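Long-range contacts in probable Thioesterase (Bartonella henselae, PDB 3HM0), which probably hydrolyses acyl-CoA or related thioesters, as a member of the thioesterase superfamily with a hot-dog fold assembled into a tetramer: residues A[40-45]-A[106-111]; A[111-116]-A[127-132]; A[95-100]-A[141-146]. One frame throughout, in Å; residues are numbered along the deposited sequence.

Contact 1: A[40-45]-A[106-111]; sequences QARVYV and QIDNLL
Ala41 and Leu111 form an antiparallel hydrogen-bonded pair, with Leu111 N giving its proton to Ala41 O at 2.7 Å and Ala41 N returning one to Leu111 O; beyond it Arg42 sits opposite Leu110 as a non-hydrogen-bonded pair. The pairing then runs into a type II beta turn from Gln106 to Asn109, which Val43 holds with both backbone groups: its N reaches Asn109 O at 3.0 Å, and its O takes the N-H of Asp108 at 2.8 Å. Val43 directs its side chain at the turn, CB lying 3.5 Å from Gln106 O, while CG2 packs on Leu111 CD1.

Arg42 wraps over the turn. Its chain bends at chi2 and chi3 (75° and 68°), carrying the guanidinium back so that NH1 meets Asp108 O at 3.1 Å in a nearly straight bond (173° at H). That oxygen lies at the guanidinium edge, in its plane, and Leu110 CB lies over one face, toward its rim. The Asp108 carboxylate has Arg72 of a second subunit as its salt-bridge partner, though the place of OD1 is less certain; a water donates to Val43 O. Ile107, with CG1 anti to its backbone N, extends CD1 beside Val45 CG2, 4.0 Å away. The hydroxyl of Tyr44 bonds Glu69 of that same second subunit.

Ala41 and Leu111 both rest on Phe62 of helix 58-72, which fits the hot-dog fold, a sheet wrapped round a long helix; here the first strand joins its edge beside a turn that also meets neighbouring subunits.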
# COMPACT_ATOMS: atom_id res chain seq x y z
N GLN A 40 1.65 17.38 -9.75
CA GLN A 40 1.62 17.60 -8.32
C GLN A 40 0.79 16.55 -7.57
O GLN A 40 -0.22 16.05 -8.07
CB GLN A 40 1.09 18.99 -8.00
CG GLN A 40 1.89 20.13 -8.65
CD GLN A 40 1.83 21.43 -7.86
OE1 GLN A 40 0.77 21.85 -7.37
NE2 GLN A 40 2.98 22.07 -7.71
N ALA A 41 1.24 16.21 -6.37
CA ALA A 41 0.45 15.39 -5.46
C ALA A 41 0.71 15.85 -4.04
O ALA A 41 1.81 16.31 -3.72
CB ALA A 41 0.75 13.90 -5.62
N ARG A 42 -0.32 15.74 -3.22
CA ARG A 42 -0.27 16.06 -1.80
C ARG A 42 0.13 14.82 -0.98
O ARG A 42 -0.12 13.69 -1.38
CB ARG A 42 -1.66 16.57 -1.38
CG ARG A 42 -1.76 17.11 0.05
CD ARG A 42 -1.11 18.47 0.16
NE ARG A 42 -1.86 19.48 -0.57
CZ ARG A 42 -1.66 20.79 -0.46
NH1 ARG A 42 -0.72 21.27 0.34
NH2 ARG A 42 -2.42 21.63 -1.16
N VAL A 43 0.75 15.04 0.17
CA VAL A 43 1.08 13.94 1.07
C VAL A 43 0.01 13.86 2.15
O VAL A 43 -0.27 14.84 2.84
CB VAL A 43 2.43 14.14 1.75
CG1 VAL A 43 2.61 13.14 2.90
CG2 VAL A 43 3.60 14.07 0.73
N TYR A 44 -0.56 12.68 2.29
CA TYR A 44 -1.58 12.39 3.26
C TYR A 44 -1.06 11.40 4.31
O TYR A 44 0.06 10.91 4.19
CB TYR A 44 -2.77 11.80 2.52
CG TYR A 44 -3.37 12.73 1.51
CD1 TYR A 44 -4.25 13.75 1.91
CD2 TYR A 44 -3.07 12.62 0.15
CE1 TYR A 44 -4.81 14.63 0.97
CE2 TYR A 44 -3.62 13.50 -0.79
CZ TYR A 44 -4.49 14.49 -0.37
OH TYR A 44 -5.05 15.35 -1.27
N VAL A 45 -1.87 11.11 5.33
CA VAL A 45 -1.42 10.23 6.41
C VAL A 45 -0.93 8.87 5.89
O VAL A 45 0.07 8.32 6.37
CB VAL A 45 -2.48 10.09 7.54
CG1 VAL A 45 -2.02 9.07 8.61
CG2 VAL A 45 -2.77 11.45 8.21
N GLN A 106 7.21 15.91 4.01
CA GLN A 106 6.44 15.99 5.25
C GLN A 106 4.95 15.85 4.96
O GLN A 106 4.51 16.04 3.80
CB GLN A 106 6.69 17.33 5.95
CG GLN A 106 8.16 17.80 6.03
CD GLN A 106 8.90 17.15 7.19
OE1 GLN A 106 8.28 16.66 8.13
NE2 GLN A 106 10.23 17.14 7.12
N ILE A 107 4.17 15.55 6.01
CA ILE A 107 2.71 15.50 5.95
C ILE A 107 2.18 16.78 5.36
O ILE A 107 2.65 17.88 5.67
CB ILE A 107 2.05 15.30 7.34
CG1 ILE A 107 0.53 15.07 7.22
CG2 ILE A 107 2.31 16.49 8.25
CD1 ILE A 107 0.12 13.75 6.55
N ASP A 108 1.21 16.64 4.48
CA ASP A 108 0.60 17.79 3.82
C ASP A 108 1.46 18.53 2.80
O ASP A 108 0.96 19.46 2.18
CB ASP A 108 0.04 18.79 4.85
CG ASP A 108 -1.28 19.38 4.41
OD1 ASP A 108 -1.90 18.77 3.51
OD2 ASP A 108 -1.70 20.43 4.95
N ASN A 109 2.73 18.16 2.63
CA ASN A 109 3.54 18.79 1.58
C ASN A 109 2.87 18.65 0.25
O ASN A 109 2.20 17.64 -0.02
CB ASN A 109 4.91 18.15 1.42
CG ASN A 109 5.93 18.65 2.42
OD1 ASN A 109 7.08 18.19 2.40
ND2 ASN A 109 5.53 19.58 3.32
N LEU A 110 3.05 19.66 -0.59
CA LEU A 110 2.63 19.60 -1.97
C LEU A 110 3.85 19.26 -2.81
O LEU A 110 4.84 20.02 -2.83
CB LEU A 110 2.02 20.91 -2.41
CG LEU A 110 1.41 20.90 -3.81
CD1 LEU A 110 0.53 19.66 -4.07
CD2 LEU A 110 0.61 22.19 -4.01
N LEU A 111 3.79 18.11 -3.49
CA LEU A 111 4.94 17.60 -4.24
C LEU A 111 4.83 17.92 -5.73
O LEU A 111 3.75 17.87 -6.31
CB LEU A 111 5.12 16.08 -4.02
CG LEU A 111 5.31 15.50 -2.61
CD1 LEU A 111 5.47 14.00 -2.67
CD2 LEU A 111 6.49 16.13 -1.88
O HOH W 1 -2.80 15.68 4.09

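Contact 2: A[111-116]-A[127-132]; sequences LTIKTR and MEQYIL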
# COMPACT_ATOMS: atom_id res chain seq x y z
N LEU A 111 3.79 18.11 -3.49
CA LEU A 111 4.94 17.60 -4.24
C LEU A 111 4.83 17.92 -5.73
O LEU A 111 3.75 17.87 -6.31
CB LEU A 111 5.12 16.08 -4.02
CG LEU A 111 5.31 15.50 -2.61
CD1 LEU A 111 5.47 14.00 -2.67
CD2 LEU A 111 6.49 16.13 -1.88
N THR A 112 5.98 18.26 -6.33
CA THR A 112 6.14 18.40 -7.77
C THR A 112 6.93 17.19 -8.26
O THR A 112 8.02 16.90 -7.73
CB THR A 112 6.90 19.70 -8.11
OG1 THR A 112 6.26 20.81 -7.48
CG2 THR A 112 6.97 19.93 -9.61
N ILE A 113 6.36 16.47 -9.22
CA ILE A 113 6.97 15.29 -9.78
C ILE A 113 7.39 15.59 -11.22
O ILE A 113 6.55 15.95 -12.05
CB ILE A 113 6.00 14.07 -9.75
CG1 ILE A 113 5.44 13.85 -8.34
CG2 ILE A 113 6.71 12.79 -10.24
CD1 ILE A 113 4.10 13.10 -8.32
N LYS A 114 8.68 15.44 -11.52
CA LYS A 114 9.21 15.74 -12.85
C LYS A 114 9.63 14.47 -13.59
O LYS A 114 10.41 13.67 -13.08
CB LYS A 114 10.33 16.76 -12.77
CG LYS A 114 9.85 18.08 -12.21
CD LYS A 114 10.96 18.96 -11.67
CE LYS A 114 11.41 19.98 -12.69
NZ LYS A 114 10.32 20.97 -13.02
N THR A 115 9.11 14.32 -14.80
CA THR A 115 9.28 13.10 -15.55
C THR A 115 9.58 13.44 -17.00
O THR A 115 8.94 14.34 -17.58
CB THR A 115 8.01 12.23 -15.47
OG1 THR A 115 7.67 11.99 -14.10
CG2 THR A 115 8.20 10.92 -16.17
N ARG A 116 10.56 12.76 -17.58
CA ARG A 116 10.75 12.79 -19.01
C ARG A 116 11.38 11.47 -19.45
O ARG A 116 12.05 10.81 -18.66
CB ARG A 116 11.61 13.97 -19.44
CG ARG A 116 13.07 13.86 -19.04
CD ARG A 116 13.89 14.93 -19.70
NE ARG A 116 15.26 15.04 -19.18
CZ ARG A 116 16.17 15.88 -19.66
NH1 ARG A 116 15.87 16.69 -20.68
NH2 ARG A 116 17.39 15.93 -19.14
N MET A 127 13.58 6.48 -18.13
CA MET A 127 13.05 7.72 -17.57
C MET A 127 13.90 8.30 -16.44
O MET A 127 14.51 7.57 -15.64
CB MET A 127 11.59 7.53 -17.14
CG MET A 127 10.58 7.87 -18.22
SD MET A 127 8.93 7.26 -17.80
CE MET A 127 7.85 8.32 -18.75
N GLU A 128 13.93 9.63 -16.38
CA GLU A 128 14.57 10.34 -15.28
C GLU A 128 13.47 11.08 -14.55
O GLU A 128 12.83 11.97 -15.11
CB GLU A 128 15.58 11.37 -15.79
CG GLU A 128 16.96 10.82 -16.13
CD GLU A 128 17.87 11.86 -16.83
OE1 GLU A 128 17.57 13.09 -16.77
OE2 GLU A 128 18.88 11.43 -17.44
N GLN A 129 13.27 10.72 -13.28
CA GLN A 129 12.20 11.33 -12.49
C GLN A 129 12.75 12.04 -11.28
O GLN A 129 13.74 11.59 -10.72
CB GLN A 129 11.16 10.29 -12.09
CG GLN A 129 10.54 9.57 -13.27
CD GLN A 129 9.28 8.85 -12.90
OE1 GLN A 129 9.31 7.64 -12.62
NE2 GLN A 129 8.15 9.57 -12.87
N TYR A 130 12.10 13.13 -10.89
CA TYR A 130 12.49 13.93 -9.73
C TYR A 130 11.29 14.28 -8.85
O TYR A 130 10.17 14.50 -9.34
CB TYR A 130 13.23 15.21 -10.17
CG TYR A 130 14.49 14.96 -10.98
CD1 TYR A 130 15.71 14.71 -10.36
CD2 TYR A 130 14.46 14.95 -12.38
CE1 TYR A 130 16.86 14.45 -11.10
CE2 TYR A 130 15.60 14.70 -13.13
CZ TYR A 130 16.81 14.45 -12.49
OH TYR A 130 17.95 14.20 -13.24
N ILE A 131 11.51 14.35 -7.54
CA ILE A 131 10.48 14.80 -6.62
C ILE A 131 10.98 15.97 -5.80
O ILE A 131 11.93 15.84 -5.03
CB ILE A 131 9.91 13.65 -5.74
CG1 ILE A 131 9.17 12.63 -6.61
CG2 ILE A 131 8.97 14.23 -4.67
CD1 ILE A 131 8.74 11.39 -5.92
N LEU A 132 10.32 17.12 -5.96
CA LEU A 132 10.66 18.31 -5.20
C LEU A 132 9.50 18.76 -4.34
O LEU A 132 8.32 18.51 -4.66
CB LEU A 132 11.04 19.48 -6.11
CG LEU A 132 12.17 19.25 -7.11
CD1 LEU A 132 11.62 18.63 -8.36
CD2 LEU A 132 12.89 20.57 -7.41
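Thr115 and Gln129 lie side by side and point the same way on the face of the sheet turned to helix 58-72, and the amide of Gln129 uses NE2 to donate to Thr115 OG1 at 2.8 Å. The hydroxyl oxygen sits slightly off the amide plane. Thr115 turns OG1 away from its own carbonyl carbon (chi1 -55°), which brings the hydroxyl to the amide and leaves CG2 to meet Met127 CE at 3.7 Å; these two chains run at a slant to each other. The amide is gripped from the helix as well: NE2 also donates to Phe63 O, and OE1 accepts from Arg67. Together these bonds satisfy a buried polar group and fix which way round it is turned. Along the same face Ile131 presents CG2 to Leu111 CD1, 4.0 Å away.

On the other face the chains are more polar and partly solvent-accessible. Leu132 brings CD1 against Lys114 CD at 3.4 Å, while the lysine bends onward to a salt bridge with Asp38. Arg116 and Glu128 extend side by side, pointing the same way; OE1 of Glu128 lies at the guanidinium edge, 3.7 Å from Arg116 NH2, a long salt bridge with the two planes 64° apart. Arg116 NH1 bonds Asn34 O, and its guanidinium makes a cation-pi contact with Phe36, whose ring also meets that of Tyr130 nearly perpendicularly.

Paired backbone bonds at Thr112 with Leu132 and at Lys114 with Tyr130, and segment axes 4.6 Å apart at 169°, show antiparallel pairing; the short link between strands 110-120 and 124-133 makes it a beta hairpin, two inner strands of a hot-dog sheet whose inner face packs on the long helix.

Contact 3: A[95-100]-A[141-146]; sequences RHMEIN and AKVEIA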
# COMPACT_ATOMS: atom_id res chain seq x y z
N ARG A 95 11.85 -2.59 -15.11
CA ARG A 95 12.92 -3.56 -15.22
C ARG A 95 14.05 -3.26 -14.24
O ARG A 95 14.57 -4.15 -13.57
CB ARG A 95 13.43 -3.57 -16.65
CG ARG A 95 12.61 -4.44 -17.55
CD ARG A 95 12.91 -5.88 -17.27
NE ARG A 95 11.90 -6.70 -17.93
CZ ARG A 95 10.93 -7.34 -17.29
NH1 ARG A 95 10.84 -7.28 -15.96
NH2 ARG A 95 10.06 -8.04 -17.99
N HIS A 96 14.43 -2.00 -14.17
CA HIS A 96 15.46 -1.57 -13.27
C HIS A 96 15.10 -0.19 -12.77
O HIS A 96 14.49 0.61 -13.48
CB HIS A 96 16.84 -1.60 -13.96
CG HIS A 96 17.85 -0.68 -13.34
ND1 HIS A 96 18.83 -1.11 -12.47
CD2 HIS A 96 18.04 0.66 -13.47
CE1 HIS A 96 19.57 -0.09 -12.09
NE2 HIS A 96 19.12 1.00 -12.68
N MET A 97 15.47 0.09 -11.53
CA MET A 97 15.22 1.39 -10.94
C MET A 97 16.38 1.76 -9.99
O MET A 97 16.87 0.92 -9.25
CB MET A 97 13.89 1.33 -10.22
CG MET A 97 13.35 2.65 -9.81
SD MET A 97 11.62 2.57 -9.23
CE MET A 97 11.25 4.33 -9.32
N GLU A 98 16.82 3.02 -10.06
CA GLU A 98 17.79 3.59 -9.13
C GLU A 98 17.16 4.75 -8.42
O GLU A 98 16.77 5.73 -9.07
CB GLU A 98 19.01 4.14 -9.86
CG GLU A 98 20.28 3.31 -9.66
CD GLU A 98 21.47 4.13 -9.15
OE1 GLU A 98 21.76 5.22 -9.72
OE2 GLU A 98 22.13 3.67 -8.17
N ILE A 99 17.09 4.69 -7.10
CA ILE A 99 16.54 5.81 -6.32
C ILE A 99 17.54 6.39 -5.33
O ILE A 99 18.25 5.68 -4.62
CB ILE A 99 15.24 5.43 -5.57
CG1 ILE A 99 14.33 4.58 -6.45
CG2 ILE A 99 14.50 6.68 -5.07
CD1 ILE A 99 14.64 3.09 -6.37
N ASN A 100 17.56 7.71 -5.31
CA ASN A 100 18.30 8.44 -4.31
C ASN A 100 17.36 9.19 -3.37
O ASN A 100 16.59 10.04 -3.83
CB ASN A 100 19.27 9.43 -5.00
CG ASN A 100 20.19 10.12 -4.00
OD1 ASN A 100 20.72 9.49 -3.08
ND2 ASN A 100 20.39 11.43 -4.19
N ALA A 141 15.26 9.63 -9.42
CA ALA A 141 15.26 8.25 -9.87
C ALA A 141 15.52 8.03 -11.37
O ALA A 141 15.12 8.86 -12.21
CB ALA A 141 13.95 7.56 -9.46
N LYS A 142 16.21 6.93 -11.67
CA LYS A 142 16.39 6.47 -13.04
C LYS A 142 15.65 5.16 -13.17
O LYS A 142 15.83 4.25 -12.37
CB LYS A 142 17.88 6.28 -13.39
CG LYS A 142 18.60 7.54 -13.92
CD LYS A 142 19.17 8.41 -12.78
CE LYS A 142 19.22 9.92 -13.16
NZ LYS A 142 18.98 10.85 -11.98
N VAL A 143 14.78 5.09 -14.17
CA VAL A 143 13.89 3.96 -14.28
C VAL A 143 14.01 3.39 -15.67
O VAL A 143 14.04 4.13 -16.65
CB VAL A 143 12.43 4.39 -14.04
CG1 VAL A 143 11.63 3.21 -13.67
CG2 VAL A 143 12.34 5.42 -12.91
N GLU A 144 14.07 2.07 -15.75
CA GLU A 144 13.98 1.36 -17.02
C GLU A 144 12.65 0.61 -17.15
O GLU A 144 12.30 -0.23 -16.32
CB GLU A 144 15.15 0.37 -17.14
CG GLU A 144 15.35 -0.18 -18.54
CD GLU A 144 16.37 -1.29 -18.61
OE1 GLU A 144 17.51 -1.11 -18.09
OE2 GLU A 144 16.02 -2.36 -19.18
N ILE A 145 11.93 0.89 -18.23
CA ILE A 145 10.59 0.33 -18.46
C ILE A 145 10.54 -0.53 -19.72
O ILE A 145 10.91 -0.07 -20.79
CB ILE A 145 9.56 1.46 -18.64
CG1 ILE A 145 9.79 2.60 -17.64
CG2 ILE A 145 8.14 0.92 -18.60
CD1 ILE A 145 9.23 2.39 -16.25
N ALA A 146 10.07 -1.76 -19.58
CA ALA A 146 9.77 -2.63 -20.72
C ALA A 146 8.26 -2.80 -20.91
O ALA A 146 7.45 -2.41 -20.05
CB ALA A 146 10.41 -3.99 -20.53
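Arg95 and His96 together face Glu144 in a classic beta bulge, set in an otherwise regular antiparallel pair of strands of the hot-dog sheet. The evidence is in the backbone: Arg95 N donates to Glu144 O at 2.7 Å, whereas Glu144 N donates to His96 O, also at 2.7 Å. Beyond the bulge the register is regular, Glu98 and Lys142 exchanging two bonds, and the segment axes lie antiparallel at 175°.

Met97 is the side chain to follow. CB and CG pass by Lys142 O, CG at 3.9 Å from it. With CG opposite the backbone N (chi1 -167°) and the rest extended, the chain runs alongside Val143 and points the same way, until CE reaches Val143 CG2 at 3.9 Å and, a little farther, Ala141 CB. Helix 58-72 closes over this face, Leu60 and Phe63 touching Met97.

The opposite face carries the polar His96 and Glu98; along the other backbone edge of 96-100 a strand of the fourth subunit pairs antiparallel and so continues the sheet across the interface. There His96 ND1 bonds Asn100 of that subunit, and Glu98 OE2 bonds its His96. Glu144 instead makes a salt bridge with Arg124 of its own chain. At the bulged end, Arg95 lays CG against the methyl of Ala146, the CG to CB distance being 3.7 Å.

How the contacts relate
All three contacts belong to one antiparallel sheet and are partly buried: half the touching residues are buried in contacts 2 and 3, a third in contact 1, whose centre lies farthest out, about 17 Å from the centre of the chain. Contacts 1 and 2 share Leu111 and strand 110-120; contacts 2 and 3, centres about 12 Å apart, meet through backbone bonds between strands 124-133 and 136-149, while contacts 1 and 3 do not touch. Contact 2, untouched by other subunits, has its buried amide satisfied from the helix and from Thr115. Contact 1 mixes a turn with intersubunit charges, whereas contact 3 pairs two strands through a ladder broken by one bulge, its edge extended by a neighbouring subunit's backbone.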